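Local structure of glycoside hydrolase (Streptococcus pneumoniae serotype 4, 6ORH) at residues D36-T41 with F265-Q270; E44-F49 with D79-Y84; K324-L329 with S446-P451. The protein probably hydrolyses alpha-L-fucosidic linkages in host-derived glycans, as a member of glycoside hydrolase family 29. The protein carries 2 engineered substitutions. All blocks are in the same frame, centred on the assembly; numbering follows the deposited sequence. Where two conformers were deposited one is given.

Interaction 1: residues D36-T41 with F265-Q270; sequences DQEWGT and FYHEDQ. With NDG (2-acetamido-2-deoxy-alpha-D-glucopyranose), chain C; FUC (alpha-L-fucopyranose), chain B.
Both ring nitrogens of His267 donate to carboxylates of the facing loop, one to Asp36 and the other to Glu38, which is consistent with an imidazolium ring. On one side His267 ND1 lies 2.6 Å from Asp36 OD1 at an N-H...O angle of 157°, meeting the oxygen nearly along its C-O axis. On the other, His267 NE2 reaches Glu38 OE2 at 2.8 Å, on the anti side of that oxygen. Both acceptors stay close to the imidazole plane, so the ring's rotation is fixed from two edges, while His267 CE1 between them lies 3.4 Å from the backbone Gln37 N. Glu38 OE2 is gripped a second time, through its syn lone pair, by the backbone Phe265 N at 2.9 Å. A bend in the Glu38 chain (chi2 -71°) turns CD back toward these donors. Its other oxygen, OE1, is bonded to the backbone N of Trp264, so each carboxylate oxygen has a partner on the strand 250-259 to helix 275-284 connection.

The contact reaches into the glycan pocket, to which Glu38 and Trp39 belong. Trp39 takes no part across the loops; its indole NE1 donates to fucose O2 at 2.8 Å, and the acetamido methyl C8 of the NDG sugar lies 3.9 Å from Glu38 OE1. His28, His77 and His78 also bond the fucose, and His28 and His77 meet the Phe265 ring edge-to-face.

Asp36 leaves helix 31-35 with positive phi (54°), and His267 starts a type I turn closed by Gln270 N to His267 O at 3.0 Å. The contact therefore ties two loops of the TIM-barrel domain, one running from helix 31-35 toward helix 56-65, the other from strand 250-259 to helix 275-284.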
loop_
_atom_site.group_PDB
_atom_site.type_symbol
_atom_site.label_atom_id
_atom_site.label_comp_id
_atom_site.label_asym_id
_atom_site.label_seq_id
_atom_site.Cartn_x
_atom_site.Cartn_y
_atom_site.Cartn_z
ATOM N N ASP A 36 -0.048 17.459 -30.080
ATOM C CA ASP A 36 0.276 17.751 -28.691
ATOM C C ASP A 36 -0.976 17.583 -27.821
ATOM O O ASP A 36 -1.381 18.493 -27.104
ATOM C CB ASP A 36 0.951 19.129 -28.584
ATOM C CG ASP A 36 1.567 19.442 -27.236
ATOM O OD1 ASP A 36 1.814 18.515 -26.436
ATOM O OD2 ASP A 36 1.825 20.627 -27.005
ATOM N N GLN A 37 -1.591 16.391 -27.882
ATOM C CA GLN A 37 -2.847 16.111 -27.200
ATOM C C GLN A 37 -2.877 14.635 -26.804
ATOM O O GLN A 37 -2.009 13.873 -27.249
ATOM C CB GLN A 37 -4.047 16.408 -28.105
ATOM C CG GLN A 37 -4.132 15.525 -29.352
ATOM C CD GLN A 37 -5.150 15.992 -30.370
ATOM O OE1 GLN A 37 -5.658 17.124 -30.337
ATOM N NE2 GLN A 37 -5.428 15.147 -31.346
ATOM N N GLU A 38 -3.820 14.277 -25.912
ATOM C CA GLU A 38 -3.908 12.914 -25.381
ATOM C C GLU A 38 -4.994 12.129 -26.102
ATOM O O GLU A 38 -4.849 10.920 -26.320
ATOM C CB GLU A 38 -4.119 12.946 -23.866
ATOM C CG GLU A 38 -2.823 13.227 -23.123
ATOM C CD GLU A 38 -1.886 12.029 -23.201
ATOM O OE1 GLU A 38 -2.212 11.001 -22.587
ATOM O OE2 GLU A 38 -0.833 12.111 -23.857
ATOM N N TRP A 39 -6.088 12.810 -26.478
ATOM C CA TRP A 39 -7.141 12.184 -27.269
ATOM C C TRP A 39 -7.359 13.020 -28.520
ATOM O O TRP A 39 -7.292 14.251 -28.441
ATOM C CB TRP A 39 -8.461 12.134 -26.482
ATOM C CG TRP A 39 -8.620 11.019 -25.493
ATOM C CD1 TRP A 39 -7.680 10.106 -25.092
ATOM C CD2 TRP A 39 -9.819 10.720 -24.748
ATOM N NE1 TRP A 39 -8.210 9.261 -24.146
ATOM C CE2 TRP A 39 -9.524 9.605 -23.923
ATOM C CE3 TRP A 39 -11.113 11.276 -24.704
ATOM C CZ2 TRP A 39 -10.476 9.050 -23.063
ATOM C CZ3 TRP A 39 -12.051 10.711 -23.861
ATOM C CH2 TRP A 39 -11.733 9.608 -23.062
ATOM N N GLY A 40 -7.665 12.349 -29.629
ATOM C CA GLY A 40 -7.927 13.025 -30.894
ATOM C C GLY A 40 -9.389 12.855 -31.301
ATOM O O GLY A 40 -10.094 12.011 -30.746
ATOM N N THR A 41 -9.828 13.623 -32.310
ATOM C CA THR A 41 -11.246 13.689 -32.611
ATOM C C THR A 41 -11.587 12.943 -33.894
ATOM O O THR A 41 -12.751 12.730 -34.188
ATOM C CB THR A 41 -11.683 15.147 -32.772
ATOM O OG1 THR A 41 -10.943 15.643 -33.882
ATOM C CG2 THR A 41 -11.421 15.968 -31.528
ATOM N N PHE A 265 0.979 10.027 -24.791
ATOM C CA PHE A 265 1.679 10.508 -25.981
ATOM C C PHE A 265 2.810 11.436 -25.573
ATOM O O PHE A 265 2.851 11.896 -24.438
ATOM C CB PHE A 265 0.704 11.190 -26.947
ATOM C CG PHE A 265 -0.220 10.206 -27.623
ATOM C CD1 PHE A 265 -1.397 9.761 -27.012
ATOM C CD2 PHE A 265 0.106 9.683 -28.867
ATOM C CE1 PHE A 265 -2.216 8.838 -27.662
ATOM C CE2 PHE A 265 -0.723 8.761 -29.506
ATOM C CZ PHE A 265 -1.894 8.346 -28.906
ATOM N N TYR A 266 3.745 11.672 -26.501
ATOM C CA TYR A 266 4.876 12.551 -26.244
ATOM C C TYR A 266 4.427 14.014 -26.246
ATOM O O TYR A 266 3.725 14.452 -27.154
ATOM C CB TYR A 266 5.959 12.351 -27.314
ATOM C CG TYR A 266 7.118 13.288 -27.092
ATOM C CD1 TYR A 266 8.139 12.959 -26.210
ATOM C CD2 TYR A 266 7.128 14.533 -27.700
ATOM C CE1 TYR A 266 9.189 13.836 -25.960
ATOM C CE2 TYR A 266 8.175 15.417 -27.467
ATOM C CZ TYR A 266 9.194 15.068 -26.599
ATOM O OH TYR A 266 10.226 15.932 -26.340
ATOM N N HIS A 267 4.828 14.753 -25.203
ATOM C CA HIS A 267 4.632 16.206 -25.111
ATOM C C HIS A 267 5.970 16.824 -24.722
ATOM O O HIS A 267 6.604 16.386 -23.764
ATOM C CB HIS A 267 3.576 16.504 -24.034
ATOM C CG HIS A 267 2.290 15.793 -24.315
ATOM N ND1 HIS A 267 1.476 16.158 -25.348
ATOM C CD2 HIS A 267 1.717 14.712 -23.727
ATOM C CE1 HIS A 267 0.436 15.345 -25.411
ATOM N NE2 HIS A 267 0.560 14.448 -24.412
ATOM N N GLU A 268 6.416 17.834 -25.489
ATOM C CA GLU A 268 7.740 18.406 -25.280
ATOM C C GLU A 268 7.932 18.867 -23.829
ATOM O O GLU A 268 9.024 18.740 -23.281
ATOM C CB GLU A 268 7.946 19.594 -26.227
ATOM C CG GLU A 268 9.376 20.096 -26.215
ATOM C CD GLU A 268 10.417 19.078 -26.655
ATOM O OE1 GLU A 268 10.121 18.284 -27.579
ATOM O OE2 GLU A 268 11.531 19.074 -26.068
ATOM N N ASP A 269 6.882 19.438 -23.236
ATOM C CA ASP A 269 6.997 20.070 -21.925
ATOM C C ASP A 269 6.940 19.056 -20.776
ATOM O O ASP A 269 7.023 19.435 -19.606
ATOM C CB ASP A 269 5.974 21.201 -21.761
ATOM C CG ASP A 269 4.505 20.790 -21.692
ATOM O OD1 ASP A 269 4.191 19.597 -21.902
ATOM O OD2 ASP A 269 3.661 21.677 -21.421
ATOM N N GLN A 270 6.866 17.757 -21.083
ATOM C CA GLN A 270 6.833 16.763 -20.022
ATOM C C GLN A 270 8.194 16.098 -19.849
ATOM O O GLN A 270 8.998 16.002 -20.779
ATOM C CB GLN A 270 5.749 15.729 -20.320
ATOM C CG GLN A 270 4.351 16.290 -20.091
ATOM C CD GLN A 270 3.222 15.318 -20.351
ATOM O OE1 GLN A 270 3.440 14.132 -20.620
ATOM N NE2 GLN A 270 2.000 15.831 -20.292
HETATM C C1 NDG C . -8.982 8.317 -18.931
HETATM C C2 NDG C . -7.796 7.641 -19.631
HETATM C C3 NDG C . -8.191 6.249 -20.133
HETATM C C4 NDG C . -8.796 5.391 -18.980
HETATM C C5 NDG C . -9.867 6.222 -18.232
HETATM C C6 NDG C . -10.078 5.476 -16.894
HETATM C C7 NDG C . -6.199 9.224 -20.648
HETATM C C8 NDG C . -5.891 10.166 -21.792
HETATM O O5 NDG C . -9.360 7.486 -17.793
HETATM O O3 NDG C . -7.000 5.625 -20.669
HETATM O O4 NDG C . -9.496 4.315 -19.615
HETATM O O6 NDG C . -11.188 6.041 -16.230
HETATM O O7 NDG C . -5.471 9.150 -19.672
HETATM N N2 NDG C . -7.338 8.513 -20.722
HETATM O O1 NDG C . -10.083 8.412 -19.803
HETATM C C1 FUC B . -7.098 4.887 -21.844
HETATM C C2 FUC B . -6.976 5.656 -23.148
HETATM C C3 FUC B . -5.623 6.359 -23.144
HETATM C C4 FUC B . -4.497 5.319 -23.146
HETATM C C5 FUC B . -4.682 4.419 -21.900
HETATM C C6 FUC B . -3.728 3.239 -21.898
HETATM O O2 FUC B . -8.040 6.623 -23.172
HETATM O O3 FUC B . -5.530 7.201 -24.307
HETATM O O4 FUC B . -4.557 4.566 -24.391
HETATM O O5 FUC B . -6.064 3.889 -21.793
HETATM O O HOH W 1 4.377 20.177 -24.771
#

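Interaction 2: residues E44-F49 with D79-Y84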
loop_
_atom_site.group_PDB
_atom_site.type_symbol
_atom_site.label_atom_id
_atom_site.label_comp_id
_atom_site.label_asym_id
_atom_site.label_seq_id
_atom_site.Cartn_x
_atom_site.Cartn_y
_atom_site.Cartn_z
ATOM N N GLU A 44 -8.153 15.173 -37.243
ATOM C CA GLU A 44 -6.750 15.476 -37.459
ATOM C C GLU A 44 -6.397 15.290 -38.933
ATOM O O GLU A 44 -6.889 14.368 -39.587
ATOM C CB GLU A 44 -5.866 14.571 -36.590
ATOM C CG GLU A 44 -5.960 14.887 -35.103
ATOM C CD GLU A 44 -7.215 14.359 -34.417
ATOM O OE1 GLU A 44 -7.828 13.430 -34.949
ATOM O OE2 GLU A 44 -7.568 14.893 -33.364
ATOM N N ASP A 45 -5.501 16.160 -39.403
ATOM C CA ASP A 45 -5.109 16.213 -40.798
ATOM C C ASP A 45 -3.958 15.233 -41.020
ATOM O O ASP A 45 -2.887 15.434 -40.453
ATOM C CB ASP A 45 -4.718 17.648 -41.171
ATOM C CG ASP A 45 -4.296 17.811 -42.621
ATOM O OD1 ASP A 45 -4.252 16.795 -43.346
ATOM O OD2 ASP A 45 -4.031 18.957 -43.017
ATOM N N PRO A 46 -4.129 14.176 -41.849
ATOM C CA PRO A 46 -3.040 13.235 -42.146
ATOM C C PRO A 46 -1.760 13.889 -42.660
ATOM O O PRO A 46 -0.683 13.315 -42.521
ATOM C CB PRO A 46 -3.648 12.265 -43.167
ATOM C CG PRO A 46 -5.150 12.295 -42.852
ATOM C CD PRO A 46 -5.391 13.754 -42.498
ATOM N N GLU A 47 -1.860 15.097 -43.235
ATOM C CA GLU A 47 -0.657 15.750 -43.743
ATOM C C GLU A 47 0.301 16.114 -42.604
ATOM O O GLU A 47 1.499 16.278 -42.840
ATOM C CB GLU A 47 -0.989 16.954 -44.632
ATOM C CG GLU A 47 -1.986 16.641 -45.733
ATOM C CD GLU A 47 -1.452 15.991 -47.003
ATOM O OE1 GLU A 47 -0.220 15.835 -47.125
ATOM O OE2 GLU A 47 -2.277 15.634 -47.868
ATOM N N ARG A 48 -0.218 16.220 -41.367
ATOM C CA ARG A 48 0.617 16.580 -40.224
ATOM C C ARG A 48 1.456 15.382 -39.753
ATOM O O ARG A 48 2.433 15.559 -39.024
ATOM C CB ARG A 48 -0.236 17.136 -39.075
ATOM C CG ARG A 48 -0.920 18.468 -39.365
ATOM C CD ARG A 48 -0.149 19.673 -38.866
ATOM N NE ARG A 48 -0.027 19.725 -37.411
ATOM C CZ ARG A 48 -0.913 20.295 -36.594
ATOM N NH1 ARG A 48 -1.991 20.876 -37.083
ATOM N NH2 ARG A 48 -0.722 20.286 -35.287
ATOM N N PHE A 49 1.082 14.171 -40.179
ATOM C CA PHE A 49 1.788 12.965 -39.741
ATOM C C PHE A 49 3.020 12.742 -40.626
ATOM O O PHE A 49 2.928 12.059 -41.657
ATOM C CB PHE A 49 0.852 11.743 -39.734
ATOM C CG PHE A 49 1.488 10.512 -39.141
ATOM C CD1 PHE A 49 1.636 10.387 -37.760
ATOM C CD2 PHE A 49 2.013 9.522 -39.964
ATOM C CE1 PHE A 49 2.308 9.291 -37.227
ATOM C CE2 PHE A 49 2.634 8.402 -39.428
ATOM C CZ PHE A 49 2.762 8.289 -38.054
ATOM N N ASP A 79 -8.785 8.245 -32.030
ATOM C CA ASP A 79 -8.979 9.151 -33.163
ATOM C C ASP A 79 -9.230 8.399 -34.476
ATOM O O ASP A 79 -9.696 8.985 -35.457
ATOM C CB ASP A 79 -7.766 10.066 -33.300
ATOM C CG ASP A 79 -6.465 9.301 -33.441
ATOM O OD1 ASP A 79 -6.141 8.887 -34.591
ATOM O OD2 ASP A 79 -5.807 9.101 -32.406
ATOM N N GLY A 80 -8.889 7.102 -34.534
ATOM C CA GLY A 80 -9.269 6.263 -35.666
ATOM C C GLY A 80 -8.265 6.261 -36.824
ATOM O O GLY A 80 -8.477 5.596 -37.826
ATOM N N PHE A 81 -7.178 7.006 -36.714
ATOM C CA PHE A 81 -6.164 6.996 -37.766
ATOM C C PHE A 81 -5.317 5.723 -37.683
ATOM O O PHE A 81 -4.712 5.453 -36.641
ATOM C CB PHE A 81 -5.326 8.266 -37.648
ATOM C CG PHE A 81 -4.341 8.446 -38.771
ATOM C CD1 PHE A 81 -4.771 8.850 -40.030
ATOM C CD2 PHE A 81 -2.993 8.180 -38.580
ATOM C CE1 PHE A 81 -3.869 9.044 -41.066
ATOM C CE2 PHE A 81 -2.092 8.373 -39.623
ATOM C CZ PHE A 81 -2.534 8.787 -40.860
ATOM N N VAL A 82 -5.245 4.986 -38.808
ATOM C CA VAL A 82 -4.651 3.658 -38.830
ATOM C C VAL A 82 -3.198 3.759 -39.299
ATOM O O VAL A 82 -2.918 4.425 -40.291
ATOM C CB VAL A 82 -5.521 2.721 -39.684
ATOM C CG1 VAL A 82 -4.953 1.311 -39.695
ATOM C CG2 VAL A 82 -6.968 2.703 -39.170
ATOM N N LEU A 83 -2.256 3.120 -38.585
ATOM C CA LEU A 83 -0.831 3.369 -38.798
ATOM C C LEU A 83 -0.199 2.269 -39.666
ATOM O O LEU A 83 1.030 2.134 -39.726
ATOM C CB LEU A 83 -0.149 3.481 -37.424
ATOM C CG LEU A 83 -0.636 4.669 -36.588
ATOM C CD1 LEU A 83 0.014 4.628 -35.216
ATOM C CD2 LEU A 83 -0.286 5.992 -37.273
ATOM N N TYR A 84 -1.052 1.463 -40.312
ATOM C CA TYR A 84 -0.604 0.528 -41.341
ATOM C C TYR A 84 -1.570 0.710 -42.507
ATOM O O TYR A 84 -2.673 1.209 -42.321
ATOM C CB TYR A 84 -0.545 -0.916 -40.822
ATOM C CG TYR A 84 -1.886 -1.579 -40.608
ATOM C CD1 TYR A 84 -2.609 -1.379 -39.433
ATOM C CD2 TYR A 84 -2.466 -2.381 -41.597
ATOM C CE1 TYR A 84 -3.847 -1.980 -39.248
ATOM C CE2 TYR A 84 -3.708 -2.979 -41.422
ATOM C CZ TYR A 84 -4.414 -2.763 -40.247
ATOM O OH TYR A 84 -5.653 -3.326 -40.099
HETATM O O HOH W 2 -6.440 11.211 -36.212
#
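Phe81 sets one rim atom over a face of the Phe49 ring: CE2 stands 4.1 Å above that plane, offset toward the rim, and lies 4.2 Å from Phe49 CG. The ring planes are 56° apart with centroids 5.8 Å from each other, an oblique pair. Obliquely to the Phe49 ring, Leu83 brings its CD2 branch to 3.9 Å from Phe49 CZ. On the Phe81 ring, CE1 is touched by the pyrrolidine of Pro46, whose CB is 3.9 Å away. Both phenylalanines place CG anti to the backbone N (chi1 -174° in Phe81), which sends each CG toward the other loop. The two loops belong to the TIM-barrel domain, one preceding helix 56-65 and the other following strand 70-74, and each carries an Asx turn. In the second, Asp79 OD1 accepts from Phe81 N at 3.0 Å. Beyond the apolar patch, water 2 donates to Glu44 OE1 at 2.9 Å and to Asp79 OD1 at 2.8 Å, bridging two buried carboxylates. Glu44 OE2 is held by Thr41 N, while Tyr91 closes on Phe81 edge-to-face.

Interaction 3: residues K324-L329 with S446-P451; sequences KEDLAL and SLYKTP
Asp326 OD1 takes two backbone donors, Leu447 N from across the contact at 3.1 Å and Ala328 N from its own loop at 2.9 Å. They arrive from opposite faces of the carboxylate plane, 39° and 47° out of it, and so grip the oxygen from both sides. The bond from Ala328 N makes Asp326 the head of an Asx turn, within a type I turn that runs to Leu329. Asp326 CG is anti to the backbone N (chi1 -179°), which carries CG out toward the strand. OD2 accepts from Ser446 OG, but the placement of that hydroxyl is less certain. The backbone-to-backbone bond of the contact, Leu327 N to Leu447 O at 2.8 Å, lies next to the Asp326 pair, and water 3 joins Glu325 O to Lys449 N.

Apolar contacts lie outside this polar cluster. Leu327 CB meets Leu447 CB at 4.1 Å, and Ala328 CB rests 4.0 Å from Leu447 CG. Tyr448 brings the edge of its ring to the loop, with CD1 3.4 Å from Glu325 O; its hydroxyl bonds Glu380.

The loop leads from helix 306-322 into strand 332-334, in one sheet of the F5/8 type C beta-sandwich, and here meets the end of strand 441-448 in the other. Strand 378-382 pairs beside 441-448, with Glu380 against Ser446 and Ile379 against Leu447, and Phe376 of strand 373-376 touches Leu447.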
loop_
_atom_site.group_PDB
_atom_site.type_symbol
_atom_site.label_atom_id
_atom_site.label_comp_id
_atom_site.label_asym_id
_atom_site.label_seq_id
_atom_site.Cartn_x
_atom_site.Cartn_y
_atom_site.Cartn_z
ATOM N N LYS A 324 21.735 -9.158 -8.413
ATOM C CA LYS A 324 23.103 -9.620 -8.634
ATOM C C LYS A 324 23.432 -10.801 -7.712
ATOM O O LYS A 324 24.014 -11.797 -8.138
ATOM C CB LYS A 324 24.032 -8.416 -8.470
ATOM C CG LYS A 324 25.523 -8.663 -8.677
ATOM C CD LYS A 324 26.289 -7.349 -8.747
ATOM C CE LYS A 324 27.500 -7.377 -9.666
ATOM N NZ LYS A 324 27.869 -6.014 -10.132
ATOM N N GLU A 325 23.026 -10.709 -6.441
ATOM C CA GLU A 325 23.295 -11.801 -5.521
ATOM C C GLU A 325 22.070 -12.132 -4.675
ATOM O O GLU A 325 21.582 -11.295 -3.916
ATOM C CB GLU A 325 24.467 -11.471 -4.593
ATOM C CG GLU A 325 24.929 -12.713 -3.856
ATOM C CD GLU A 325 25.960 -12.526 -2.754
ATOM O OE1 GLU A 325 26.457 -11.390 -2.576
ATOM O OE2 GLU A 325 26.235 -13.528 -2.055
ATOM N N ASP A 326 21.644 -13.383 -4.806
ATOM C CA ASP A 326 20.668 -13.984 -3.913
ATOM C C ASP A 326 21.399 -14.475 -2.663
ATOM O O ASP A 326 22.037 -15.541 -2.692
ATOM C CB ASP A 326 19.956 -15.151 -4.607
ATOM C CG ASP A 326 18.899 -15.818 -3.744
ATOM O OD1 ASP A 326 18.726 -15.373 -2.597
ATOM O OD2 ASP A 326 18.277 -16.787 -4.226
ATOM N N LEU A 327 21.221 -13.728 -1.572
ATOM C CA LEU A 327 21.924 -13.972 -0.317
ATOM C C LEU A 327 21.364 -15.196 0.397
ATOM O O LEU A 327 21.923 -15.654 1.404
ATOM C CB LEU A 327 21.817 -12.732 0.562
ATOM C CG LEU A 327 22.420 -11.473 -0.054
ATOM C CD1 LEU A 327 21.855 -10.246 0.618
ATOM C CD2 LEU A 327 23.943 -11.516 0.090
ATOM N N ALA A 328 20.243 -15.733 -0.107
ATOM C CA ALA A 328 19.651 -16.903 0.509
ATOM C C ALA A 328 20.099 -18.202 -0.162
ATOM O O ALA A 328 19.816 -19.268 0.364
ATOM C CB ALA A 328 18.133 -16.783 0.513
ATOM N N LEU A 329 20.807 -18.130 -1.301
ATOM C CA LEU A 329 21.139 -19.353 -2.025
ATOM C C LEU A 329 21.915 -20.300 -1.114
ATOM O O LEU A 329 22.905 -19.906 -0.513
ATOM C CB LEU A 329 22.008 -19.019 -3.240
ATOM C CG LEU A 329 21.324 -18.877 -4.591
ATOM C CD1 LEU A 329 22.372 -18.616 -5.663
ATOM C CD2 LEU A 329 20.465 -20.088 -4.950
ATOM N N SER A 446 14.279 -16.026 -1.831
ATOM C CA SER A 446 15.506 -15.294 -2.128
ATOM C C SER A 446 15.595 -14.051 -1.246
ATOM O O SER A 446 14.574 -13.558 -0.765
ATOM C CB SER A 446 15.609 -14.948 -3.610
ATOM O OG SER A 446 15.637 -16.155 -4.393
ATOM N N LEU A 447 16.825 -13.548 -1.032
ATOM C CA LEU A 447 17.075 -12.332 -0.278
ATOM C C LEU A 447 18.031 -11.455 -1.081
ATOM O O LEU A 447 18.998 -11.972 -1.660
ATOM C CB LEU A 447 17.736 -12.672 1.066
ATOM C CG LEU A 447 16.845 -13.387 2.084
ATOM C CD1 LEU A 447 17.690 -13.925 3.243
ATOM C CD2 LEU A 447 15.761 -12.439 2.594
ATOM N N TYR A 448 17.728 -10.156 -1.106
ATOM C CA TYR A 448 18.556 -9.193 -1.827
ATOM C C TYR A 448 18.760 -7.917 -1.023
ATOM O O TYR A 448 17.988 -7.570 -0.122
ATOM C CB TYR A 448 17.928 -8.780 -3.163
ATOM C CG TYR A 448 17.407 -9.913 -4.004
ATOM C CD1 TYR A 448 18.261 -10.793 -4.672
ATOM C CD2 TYR A 448 16.037 -10.089 -4.168
ATOM C CE1 TYR A 448 17.784 -11.823 -5.465
ATOM C CE2 TYR A 448 15.546 -11.123 -4.945
ATOM C CZ TYR A 448 16.408 -11.989 -5.592
ATOM O OH TYR A 448 15.926 -13.012 -6.350
ATOM N N LYS A 449 19.826 -7.201 -1.410
ATOM C CA LYS A 449 20.045 -5.834 -0.983
ATOM C C LYS A 449 19.826 -4.884 -2.165
ATOM O O LYS A 449 20.503 -5.000 -3.191
ATOM C CB LYS A 449 21.482 -5.694 -0.454
ATOM C CG LYS A 449 21.849 -4.299 0.046
ATOM C CD LYS A 449 20.956 -3.777 1.148
ATOM C CE LYS A 449 21.135 -2.298 1.429
ATOM N NZ LYS A 449 20.516 -1.439 0.393
ATOM N N THR A 450 18.949 -3.896 -1.971
ATOM C CA THR A 450 18.712 -2.879 -2.987
ATOM C C THR A 450 19.985 -2.076 -3.232
ATOM O O THR A 450 20.775 -1.844 -2.316
ATOM C CB THR A 450 17.573 -1.915 -2.627
ATOM O OG1 THR A 450 17.852 -1.189 -1.433
ATOM C CG2 THR A 450 16.214 -2.580 -2.530
ATOM N N PRO A 451 20.238 -1.635 -4.484
ATOM C CA PRO A 451 21.427 -0.829 -4.770
ATOM C C PRO A 451 21.356 0.609 -4.228
ATOM O O PRO A 451 20.250 1.064 -4.018
ATOM C CB PRO A 451 21.571 -0.905 -6.301
ATOM C CG PRO A 451 20.206 -1.319 -6.829
ATOM C CD PRO A 451 19.457 -1.979 -5.687
HETATM O O HOH W 3 21.881 -8.824 -2.807
#

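How the interactions relate
Interactions 1 and 2 belong to the same TIM-barrel region and touch: interaction 2 is nested within the chain loop closed by interaction 1, Gln37 NE2 lies 3.0 Å from Glu44 OE2, a probable hydrogen bond, and Gly40 packs on Asp79. Yet their chemistry differs. Interaction 1 is partly buried beside the sugars and depends on hydrogen bonds to two carboxylates, whereas the buried interaction 2 relies on aromatic and aliphatic contact with a water between carboxylates. Interaction 3 stands apart, its centre about 40 Å from that of interaction 1 and 48 Å from that of interaction 2. Also partly buried, it uses an aspartate as interaction 1 does, but chiefly to hold backbone N-H groups at a strand end of the F5/8 type C domain.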